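4-alpha-glucanotransferase (Aquifex aeolicus, PDB 1TZ7) belongs to the amylomaltase, or D-enzyme, family, whose members are built around a beta/alpha barrel of eight parallel strands. Local coordinates at residues P274-E279 and R287-R292; P231-A236 and L251-V256; Q458-L463 and T488-F493. One frame throughout, in Å; residues are numbered along the deposited sequence.

Contact 1 (P274-E279 and R287-R292)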
loop_
_atom_site.group_PDB
_atom_site.type_symbol
_atom_site.label_atom_id
_atom_site.label_comp_id
_atom_site.label_asym_id
_atom_site.label_seq_id
_atom_site.Cartn_x
_atom_site.Cartn_y
_atom_site.Cartn_z
ATOM N N PRO A 274 -4.918 17.079 -2.672
ATOM C CA PRO A 274 -4.207 18.297 -3.055
ATOM C C PRO A 274 -2.904 17.933 -3.755
ATOM O O PRO A 274 -2.278 16.957 -3.376
ATOM C CB PRO A 274 -3.937 18.981 -1.715
ATOM C CG PRO A 274 -3.889 17.868 -0.729
ATOM C CD PRO A 274 -4.854 16.831 -1.222
ATOM N N VAL A 275 -2.522 18.691 -4.774
ATOM C CA VAL A 275 -1.290 18.410 -5.501
ATOM C C VAL A 275 -0.112 19.042 -4.791
ATOM O O VAL A 275 -0.275 19.968 -4.000
ATOM C CB VAL A 275 -1.348 18.918 -6.969
ATOM C CG1 VAL A 275 -2.512 18.280 -7.707
ATOM C CG2 VAL A 275 -1.439 20.444 -7.019
ATOM N N TYR A 276 1.077 18.531 -5.070
ATOM C CA TYR A 276 2.292 19.058 -4.483
ATOM C C TYR A 276 2.662 20.391 -5.133
ATOM O O TYR A 276 2.548 20.555 -6.346
ATOM C CB TYR A 276 3.445 18.060 -4.664
ATOM C CG TYR A 276 3.323 16.794 -3.821
ATOM C CD1 TYR A 276 3.441 15.538 -4.402
ATOM C CD2 TYR A 276 3.104 16.863 -2.443
ATOM C CE1 TYR A 276 3.338 14.374 -3.641
ATOM C CE2 TYR A 276 2.997 15.707 -1.672
ATOM C CZ TYR A 276 3.116 14.462 -2.280
ATOM O OH TYR A 276 3.016 13.304 -1.526
ATOM N N ASN A 277 3.097 21.341 -4.313
ATOM C CA ASN A 277 3.875 22.470 -4.796
ATOM C C ASN A 277 5.349 22.077 -4.912
ATOM O O ASN A 277 6.132 22.291 -3.992
ATOM C CB ASN A 277 3.728 23.656 -3.848
ATOM C CG ASN A 277 4.315 24.929 -4.417
ATOM O OD1 ASN A 277 3.794 25.491 -5.366
ATOM N ND2 ASN A 277 5.400 25.386 -3.836
ATOM N N TRP A 278 5.713 21.500 -6.050
ATOM C CA TRP A 278 7.007 20.830 -6.202
ATOM C C TRP A 278 8.180 21.801 -6.106
ATOM O O TRP A 278 9.286 21.412 -5.730
ATOM C CB TRP A 278 7.063 20.064 -7.521
ATOM C CG TRP A 278 6.523 18.673 -7.411
ATOM C CD1 TRP A 278 5.331 18.218 -7.891
ATOM C CD2 TRP A 278 7.151 17.558 -6.777
ATOM N NE1 TRP A 278 5.179 16.885 -7.595
ATOM C CE2 TRP A 278 6.283 16.454 -6.912
ATOM C CE3 TRP A 278 8.365 17.373 -6.107
ATOM C CZ2 TRP A 278 6.591 15.189 -6.403
ATOM C CZ3 TRP A 278 8.668 16.107 -5.601
ATOM C CH2 TRP A 278 7.788 15.041 -5.753
ATOM N N GLU A 279 7.942 23.059 -6.438
ATOM C CA GLU A 279 8.993 24.059 -6.357
ATOM C C GLU A 279 9.408 24.293 -4.889
ATOM O O GLU A 279 10.557 24.630 -4.612
ATOM C CB GLU A 279 8.557 25.370 -7.040
ATOM C CG GLU A 279 8.072 26.457 -6.101
ATOM C CD GLU A 279 7.668 27.724 -6.843
ATOM O OE1 GLU A 279 6.879 27.624 -7.811
ATOM O OE2 GLU A 279 8.143 28.818 -6.462
ATOM N N ARG A 287 13.468 17.156 1.484
ATOM C CA ARG A 287 13.724 16.492 2.767
ATOM C C ARG A 287 12.481 15.780 3.327
ATOM O O ARG A 287 12.602 14.831 4.079
ATOM C CB ARG A 287 14.315 17.469 3.799
ATOM C CG ARG A 287 13.381 18.640 4.230
ATOM C CD ARG A 287 14.054 19.654 5.221
ATOM N NE ARG A 287 15.369 19.941 4.806
ATOM C CZ ARG A 287 15.823 21.023 4.172
ATOM N NH1 ARG A 287 15.104 22.129 3.935
ATOM N NH2 ARG A 287 17.079 20.999 3.848
ATOM N N TRP A 288 11.294 16.238 2.936
ATOM C CA TRP A 288 10.052 15.555 3.310
ATOM C C TRP A 288 9.967 14.191 2.628
ATOM O O TRP A 288 9.625 13.195 3.259
ATOM C CB TRP A 288 8.839 16.404 2.931
ATOM C CG TRP A 288 7.533 15.805 3.343
ATOM C CD1 TRP A 288 6.989 15.808 4.592
ATOM C CD2 TRP A 288 6.598 15.122 2.501
ATOM N NE1 TRP A 288 5.773 15.165 4.582
ATOM C CE2 TRP A 288 5.508 14.734 3.309
ATOM C CE3 TRP A 288 6.568 14.794 1.138
ATOM C CZ2 TRP A 288 4.404 14.040 2.803
ATOM C CZ3 TRP A 288 5.470 14.103 0.640
ATOM C CH2 TRP A 288 4.405 13.737 1.472
ATOM N N TRP A 289 10.293 14.153 1.342
ATOM C CA TRP A 289 10.300 12.899 0.596
ATOM C C TRP A 289 11.390 11.956 1.107
ATOM O O TRP A 289 11.188 10.750 1.185
ATOM C CB TRP A 289 10.482 13.164 -0.906
ATOM C CG TRP A 289 9.186 13.253 -1.630
ATOM C CD1 TRP A 289 8.578 14.385 -2.093
ATOM C CD2 TRP A 289 8.316 12.168 -1.960
ATOM N NE1 TRP A 289 7.386 14.068 -2.700
ATOM C CE2 TRP A 289 7.202 12.711 -2.632
ATOM C CE3 TRP A 289 8.367 10.781 -1.764
ATOM C CZ2 TRP A 289 6.153 11.921 -3.101
ATOM C CZ3 TRP A 289 7.320 9.999 -2.233
ATOM C CH2 TRP A 289 6.235 10.569 -2.892
ATOM N N ILE A 290 12.537 12.516 1.458
ATOM C CA ILE A 290 13.612 11.738 2.058
ATOM C C ILE A 290 13.152 11.105 3.376
ATOM O O ILE A 290 13.419 9.940 3.634
ATOM C CB ILE A 290 14.848 12.627 2.294
ATOM C CG1 ILE A 290 15.537 12.923 0.962
ATOM C CG2 ILE A 290 15.832 11.945 3.275
ATOM C CD1 ILE A 290 16.468 14.107 1.005
ATOM N N ARG A 291 12.457 11.886 4.201
ATOM C CA ARG A 291 11.938 11.380 5.472
ATOM C C ARG A 291 10.892 10.277 5.254
ATOM O O ARG A 291 10.831 9.319 6.017
ATOM C CB ARG A 291 11.341 12.523 6.307
ATOM C CG ARG A 291 12.396 13.366 7.045
ATOM C CD ARG A 291 11.881 14.036 8.311
ATOM N NE ARG A 291 10.704 14.870 8.055
ATOM C CZ ARG A 291 10.748 16.109 7.554
ATOM N NH1 ARG A 291 9.621 16.781 7.356
ATOM N NH2 ARG A 291 11.915 16.676 7.254
ATOM N N ARG A 292 10.079 10.420 4.202
ATOM C CA ARG A 292 9.100 9.384 3.831
ATOM C C ARG A 292 9.795 8.066 3.527
ATOM O O ARG A 292 9.343 7.004 3.945
ATOM C CB ARG A 292 8.303 9.811 2.596
ATOM C CG ARG A 292 7.081 10.599 2.886
ATOM C CD ARG A 292 6.096 10.633 1.726
ATOM N NE ARG A 292 5.304 9.406 1.636
ATOM C CZ ARG A 292 4.491 9.112 0.626
ATOM N NH1 ARG A 292 3.807 7.977 0.636
ATOM N NH2 ARG A 292 4.357 9.956 -0.397
#
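W278 and W289 mark the closest backbone approach, with CA atoms 11.0 Å apart, so the gap between the turn into helix 278-283 and the first turns of helix 287-297 is bridged by aromatic rings. Y276 and W289 form an edge-to-face pair with planes at 71°: W289 turns its edge toward one face of Y276, over which NE1 sits off centre, while W289 CZ2 comes 3.8 Å from Y276 CE1. W278 meets the same indole differently. The two planes are nearly parallel (8°) but slid apart, and they touch mainly where W278 CH2 lies 3.2 Å from W289 NE1. With CG anti to the backbone N (chi1 -177°), W288 sends its six-membered ring toward the tip of Y276, where W288 CH2 lies 3.3 Å from Y276 OH. That hydroxyl reaches the edge of the indole close to its plane, and is satisfied by a hydrogen bond with M229 O. R292 lays CD over faces of both W288 and W289, while its NH1 bonds to P228 O. The resulting aromatic cluster is buried and extends to H281 and F311; helix 334-344 adds L337 against W278, and V275 packs on strands 255-259 and 313-318 of the antiparallel sheet.

Contact 2 (P231-A236 and L251-V256)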
loop_
_atom_site.group_PDB
_atom_site.type_symbol
_atom_site.label_atom_id
_atom_site.label_comp_id
_atom_site.label_asym_id
_atom_site.label_seq_id
_atom_site.Cartn_x
_atom_site.Cartn_y
_atom_site.Cartn_z
ATOM N N PRO A 231 -0.943 12.220 -0.084
ATOM C CA PRO A 231 -1.795 12.095 1.098
ATOM C C PRO A 231 -3.197 12.570 0.784
ATOM O O PRO A 231 -3.397 13.226 -0.242
ATOM C CB PRO A 231 -1.134 13.038 2.100
ATOM C CG PRO A 231 -0.538 14.110 1.258
ATOM C CD PRO A 231 -0.122 13.442 -0.044
ATOM N N SER A 232 -4.153 12.256 1.645
ATOM C CA SER A 232 -5.471 12.881 1.563
ATOM C C SER A 232 -5.390 14.313 2.095
ATOM O O SER A 232 -4.505 14.640 2.885
ATOM C CB SER A 232 -6.501 12.075 2.359
ATOM O OG SER A 232 -6.196 12.075 3.741
ATOM N N TYR A 233 -6.307 15.163 1.654
ATOM C CA TYR A 233 -6.377 16.528 2.156
ATOM C C TYR A 233 -6.609 16.519 3.659
ATOM O O TYR A 233 -6.062 17.349 4.387
ATOM C CB TYR A 233 -7.496 17.305 1.464
ATOM C CG TYR A 233 -7.647 18.716 1.973
ATOM C CD1 TYR A 233 -8.838 19.149 2.542
ATOM C CD2 TYR A 233 -6.593 19.618 1.895
ATOM C CE1 TYR A 233 -8.977 20.445 3.014
ATOM C CE2 TYR A 233 -6.722 20.912 2.363
ATOM C CZ TYR A 233 -7.914 21.321 2.922
ATOM O OH TYR A 233 -8.041 22.600 3.385
ATOM N N SER A 234 -7.427 15.571 4.116
ATOM C CA SER A 234 -7.695 15.390 5.539
ATOM C C SER A 234 -6.649 14.475 6.170
ATOM O O SER A 234 -6.936 13.314 6.509
ATOM C CB SER A 234 -9.087 14.793 5.739
ATOM O OG SER A 234 -10.085 15.637 5.189
ATOM N N SER A 235 -5.437 14.993 6.321
ATOM C CA SER A 235 -4.341 14.225 6.908
ATOM C C SER A 235 -3.444 15.110 7.770
ATOM O O SER A 235 -3.381 16.329 7.582
ATOM C CB SER A 235 -3.511 13.542 5.809
ATOM O OG SER A 235 -2.765 14.485 5.059
ATOM N N ALA A 236 -2.759 14.488 8.721
ATOM C CA ALA A 236 -1.747 15.168 9.515
ATOM C C ALA A 236 -0.627 15.722 8.628
ATOM O O ALA A 236 0.025 16.681 8.985
ATOM C CB ALA A 236 -1.174 14.220 10.549
ATOM N N LEU A 251 -5.688 27.896 3.214
ATOM C CA LEU A 251 -5.203 26.499 3.260
ATOM C C LEU A 251 -6.213 25.494 2.662
ATOM O O LEU A 251 -6.135 24.289 2.926
ATOM C CB LEU A 251 -4.842 26.090 4.700
ATOM C CG LEU A 251 -3.888 27.029 5.460
ATOM C CD1 LEU A 251 -3.608 26.485 6.849
ATOM C CD2 LEU A 251 -2.585 27.231 4.692
ATOM N N LYS A 252 -7.147 25.996 1.858
ATOM C CA LYS A 252 -7.971 25.138 1.006
ATOM C C LYS A 252 -7.234 24.864 -0.308
ATOM O O LYS A 252 -6.502 25.719 -0.796
ATOM C CB LYS A 252 -9.323 25.802 0.719
ATOM C CG LYS A 252 -10.397 25.494 1.753
ATOM C CD LYS A 252 -11.757 26.054 1.328
ATOM C CE LYS A 252 -12.737 26.081 2.489
ATOM N NZ LYS A 252 -13.959 26.872 2.169
ATOM N N PRO A 253 -7.430 23.674 -0.878
ATOM C CA PRO A 253 -6.743 23.296 -2.115
ATOM C C PRO A 253 -7.021 24.274 -3.251
ATOM O O PRO A 253 -8.173 24.606 -3.512
ATOM C CB PRO A 253 -7.328 21.910 -2.437
ATOM C CG PRO A 253 -7.861 21.409 -1.142
ATOM C CD PRO A 253 -8.321 22.606 -0.392
ATOM N N LEU A 254 -5.960 24.736 -3.901
ATOM C CA LEU A 254 -6.078 25.543 -5.109
ATOM C C LEU A 254 -6.168 24.630 -6.337
ATOM O O LEU A 254 -6.871 24.933 -7.296
ATOM C CB LEU A 254 -4.865 26.480 -5.230
ATOM C CG LEU A 254 -5.003 27.736 -6.102
ATOM C CD1 LEU A 254 -6.164 28.623 -5.641
ATOM C CD2 LEU A 254 -3.694 28.521 -6.086
ATOM N N PHE A 255 -5.446 23.511 -6.295
ATOM C CA PHE A 255 -5.586 22.462 -7.307
ATOM C C PHE A 255 -5.625 21.077 -6.654
ATOM O O PHE A 255 -5.080 20.878 -5.569
ATOM C CB PHE A 255 -4.435 22.534 -8.310
ATOM C CG PHE A 255 -4.401 23.813 -9.110
ATOM C CD1 PHE A 255 -5.144 23.941 -10.278
ATOM C CD2 PHE A 255 -3.626 24.887 -8.694
ATOM C CE1 PHE A 255 -5.113 25.119 -11.016
ATOM C CE2 PHE A 255 -3.593 26.068 -9.431
ATOM C CZ PHE A 255 -4.338 26.180 -10.591
ATOM N N VAL A 256 -6.270 20.124 -7.326
ATOM C CA VAL A 256 -6.372 18.756 -6.812
ATOM C C VAL A 256 -5.925 17.724 -7.854
ATOM O O VAL A 256 -5.748 18.044 -9.030
ATOM C CB VAL A 256 -7.823 18.421 -6.341
ATOM C CG1 VAL A 256 -8.169 19.204 -5.089
ATOM C CG2 VAL A 256 -8.835 18.695 -7.451
#
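The carbonyl of L251 receives the one hydrogen bond between 231-236 and 251-256, from Y233 OH to L251 O at 2.6 Å. The oxygen lies near the plane of the tyrosine ring, at its edge. The hydroxyl approaches at a C=O...donor angle of 129° and is tilted 30° from the carbonyl plane. At K252 the touch is made mostly by the backbone, with CA 3.5 Å from Y233 OH; the main-chain N of this lysine is held by D248. P253 then comes over one face of the Y233 ring in a CH-pi contact, its CG 3.9 Å from the ring centroid and its CD 3.6 Å from Y233 CZ. One aromatic side chain thus meets a polar group at its edge and an apolar one over its face. With CG anti to the backbone N (chi1 178°), the ring is carried out from the 231-236 loop to where both can reach it, beside W169 and Y170. That loop is braced locally: S234 centres an inverse gamma turn, and S235 OG donates to S232 O at 2.8 Å and caps helix 236-240 through a weak bond with V238 N. Beyond P253 the chain passes L254, whose backbone pairs with K246, and enters strand 255-259, where V256 bonds to V317 of strand 313-318 and packs on L270 of strand 269-274, whose last residue, P274, touches Y233.

Contact 3 (Q458-L463 and T488-F493)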
loop_
_atom_site.group_PDB
_atom_site.type_symbol
_atom_site.label_atom_id
_atom_site.label_comp_id
_atom_site.label_asym_id
_atom_site.label_seq_id
_atom_site.Cartn_x
_atom_site.Cartn_y
_atom_site.Cartn_z
ATOM N N GLN A 458 -5.008 -14.448 -4.888
ATOM C CA GLN A 458 -6.273 -14.906 -5.482
ATOM C C GLN A 458 -6.035 -15.800 -6.702
ATOM O O GLN A 458 -6.831 -16.700 -6.986
ATOM C CB GLN A 458 -7.138 -13.702 -5.895
ATOM C CG GLN A 458 -7.695 -12.898 -4.726
ATOM C CD GLN A 458 -6.851 -11.674 -4.404
ATOM O OE1 GLN A 458 -5.632 -11.762 -4.329
ATOM N NE2 GLN A 458 -7.502 -10.535 -4.220
ATOM N N ASP A 459 -4.951 -15.538 -7.429
ATOM C CA ASP A 459 -4.581 -16.353 -8.591
ATOM C C ASP A 459 -4.035 -17.714 -8.156
ATOM O O ASP A 459 -4.343 -18.741 -8.765
ATOM C CB ASP A 459 -3.543 -15.625 -9.447
ATOM C CG ASP A 459 -4.089 -14.356 -10.077
ATOM O OD1 ASP A 459 -5.331 -14.223 -10.189
ATOM O OD2 ASP A 459 -3.353 -13.437 -10.490
ATOM N N LEU A 460 -3.225 -17.710 -7.103
ATOM C CA LEU A 460 -2.729 -18.950 -6.508
ATOM C C LEU A 460 -3.894 -19.847 -6.089
ATOM O O LEU A 460 -3.824 -21.073 -6.213
ATOM C CB LEU A 460 -1.853 -18.640 -5.291
ATOM C CG LEU A 460 -0.608 -19.512 -5.070
ATOM C CD1 LEU A 460 -0.107 -19.347 -3.641
ATOM C CD2 LEU A 460 -0.877 -20.974 -5.373
ATOM N N LEU A 461 -4.965 -19.225 -5.596
ATOM C CA LEU A 461 -6.123 -19.958 -5.087
ATOM C C LEU A 461 -7.175 -20.185 -6.175
ATOM O O LEU A 461 -8.228 -20.782 -5.919
ATOM C CB LEU A 461 -6.745 -19.199 -3.908
ATOM C CG LEU A 461 -5.824 -19.023 -2.685
ATOM C CD1 LEU A 461 -6.480 -18.151 -1.629
ATOM C CD2 LEU A 461 -5.445 -20.373 -2.099
ATOM N N ASN A 462 -6.891 -19.703 -7.384
ATOM C CA ASN A 462 -7.780 -19.919 -8.537
ATOM C C ASN A 462 -9.194 -19.347 -8.298
ATOM O O ASN A 462 -10.203 -20.024 -8.529
ATOM C CB ASN A 462 -7.856 -21.423 -8.879
ATOM C CG ASN A 462 -8.076 -21.678 -10.367
ATOM O OD1 ASN A 462 -7.951 -20.772 -11.191
ATOM N ND2 ASN A 462 -8.405 -22.916 -10.709
ATOM N N LEU A 463 -9.249 -18.093 -7.845
ATOM C CA LEU A 463 -10.517 -17.441 -7.504
ATOM C C LEU A 463 -10.937 -16.465 -8.595
ATOM O O LEU A 463 -10.100 -15.965 -9.347
ATOM C CB LEU A 463 -10.387 -16.700 -6.170
ATOM C CG LEU A 463 -10.055 -17.568 -4.953
ATOM C CD1 LEU A 463 -9.818 -16.691 -3.735
ATOM C CD2 LEU A 463 -11.177 -18.585 -4.681
ATOM N N THR A 488 -2.439 -23.555 2.361
ATOM C CA THR A 488 -1.177 -24.322 2.466
ATOM C C THR A 488 -1.250 -25.660 1.720
ATOM O O THR A 488 -0.228 -26.316 1.518
ATOM C CB THR A 488 -0.789 -24.570 3.955
ATOM O OG1 THR A 488 -1.761 -25.409 4.589
ATOM C CG2 THR A 488 -0.816 -23.277 4.765
ATOM N N GLN A 489 -2.457 -26.058 1.314
ATOM C CA GLN A 489 -2.632 -27.235 0.450
ATOM C C GLN A 489 -1.996 -27.006 -0.930
ATOM O O GLN A 489 -1.678 -27.957 -1.640
ATOM C CB GLN A 489 -4.123 -27.565 0.280
ATOM C CG GLN A 489 -4.847 -27.918 1.578
ATOM C CD GLN A 489 -4.144 -29.007 2.365
ATOM O OE1 GLN A 489 -3.944 -30.113 1.861
ATOM N NE2 GLN A 489 -3.768 -28.699 3.603
ATOM N N LYS A 490 -1.814 -25.736 -1.293
ATOM C CA LYS A 490 -1.234 -25.376 -2.587
ATOM C C LYS A 490 0.303 -25.493 -2.594
ATOM O O LYS A 490 0.937 -25.208 -3.600
ATOM C CB LYS A 490 -1.635 -23.942 -2.966
ATOM C CG LYS A 490 -3.145 -23.709 -3.048
ATOM C CD LYS A 490 -3.750 -24.393 -4.261
ATOM C CE LYS A 490 -5.232 -24.092 -4.382
ATOM N NZ LYS A 490 -5.966 -25.191 -5.054
ATOM N N LYS A 491 0.888 -25.915 -1.472
ATOM C CA LYS A 491 2.323 -25.734 -1.256
ATOM C C LYS A 491 3.171 -26.637 -2.164
ATOM O O LYS A 491 4.170 -26.194 -2.715
ATOM C CB LYS A 491 2.691 -25.926 0.242
ATOM C CG LYS A 491 3.095 -27.348 0.650
ATOM C CD LYS A 491 4.615 -27.468 0.833
ATOM C CE LYS A 491 4.989 -28.733 1.603
ATOM N NZ LYS A 491 6.405 -29.131 1.371
ATOM N N GLU A 492 2.761 -27.891 -2.328
ATOM C CA GLU A 492 3.541 -28.850 -3.124
ATOM C C GLU A 492 3.504 -28.477 -4.606
ATOM O O GLU A 492 4.496 -28.619 -5.317
ATOM C CB GLU A 492 3.011 -30.276 -2.929
ATOM C CG GLU A 492 4.104 -31.332 -2.852
ATOM C CD GLU A 492 5.009 -31.150 -1.644
ATOM O OE1 GLU A 492 6.170 -30.715 -1.825
ATOM O OE2 GLU A 492 4.560 -31.442 -0.515
ATOM N N PHE A 493 2.355 -27.994 -5.056
ATOM C CA PHE A 493 2.180 -27.589 -6.441
ATOM C C PHE A 493 3.062 -26.366 -6.768
ATOM O O PHE A 493 3.821 -26.382 -7.732
ATOM C CB PHE A 493 0.692 -27.289 -6.718
ATOM C CG PHE A 493 0.460 -26.324 -7.846
ATOM C CD1 PHE A 493 0.120 -24.996 -7.585
ATOM C CD2 PHE A 493 0.570 -26.738 -9.169
ATOM C CE1 PHE A 493 -0.100 -24.096 -8.628
ATOM C CE2 PHE A 493 0.350 -25.843 -10.213
ATOM C CZ PHE A 493 0.014 -24.518 -9.936
#
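L460 and K490 bring their CA atoms to 7.7 Å where the C-terminal end of helix 457-460 meets segment 488-493, which leads into the last helix. The lysine supplies its aliphatic part to the contact: K490 CB lies 3.9 Å from L460 CD2, and the side chains run past each other in opposite directions. A bend at chi2 (-71°) carries the rest of K490 along the helix end, so that CE passes 3.8 Å from L460 O, while CG comes 4.2 Å from L461 CD2. These are van der Waals contacts; the lysine charge near a helix C terminus may be electrostatically favourable. A Schellman motif ends the helix here. N462 takes positive phi (59°), L463 N bonds back to Q458 O at 2.9 Å, and a weak bond joins N462 N to D459 O. This helix follows barrel strand 452-456, so the contact joins it to the C-terminal helix region. D459 is fixed by T401, S402 and the backbone N of I409, and N462 ties the helix end to N438 and E435. On the 488-493 side, K491 pairs with its neighbour E492 and with E55 of helix 44-56, whose F52 packs against both L460 and K491.

In the fold
Followed from the N terminus, the chain closes contact 2 first: after barrel strand 222-227 the 231-236 loop is joined to 251-256 across 14 residues that include helix 236-240. Contact 1 comes next, at the end of strand 269-274, and closes a loop of seven residues. Contact 3 closes last, spanning 24 residues without alpha helix or strand between the exit from barrel strand 452-456 and the final helix. The three are in series; none nests or crosses. Contacts 1 and 2 touch, V275 against V256 and Y276 against P231, and tie the barrel loops to the four-stranded antiparallel sheet. Contact 3 lies on the opposite side of the chain's centre, about 40 Å from contact 1 between centres.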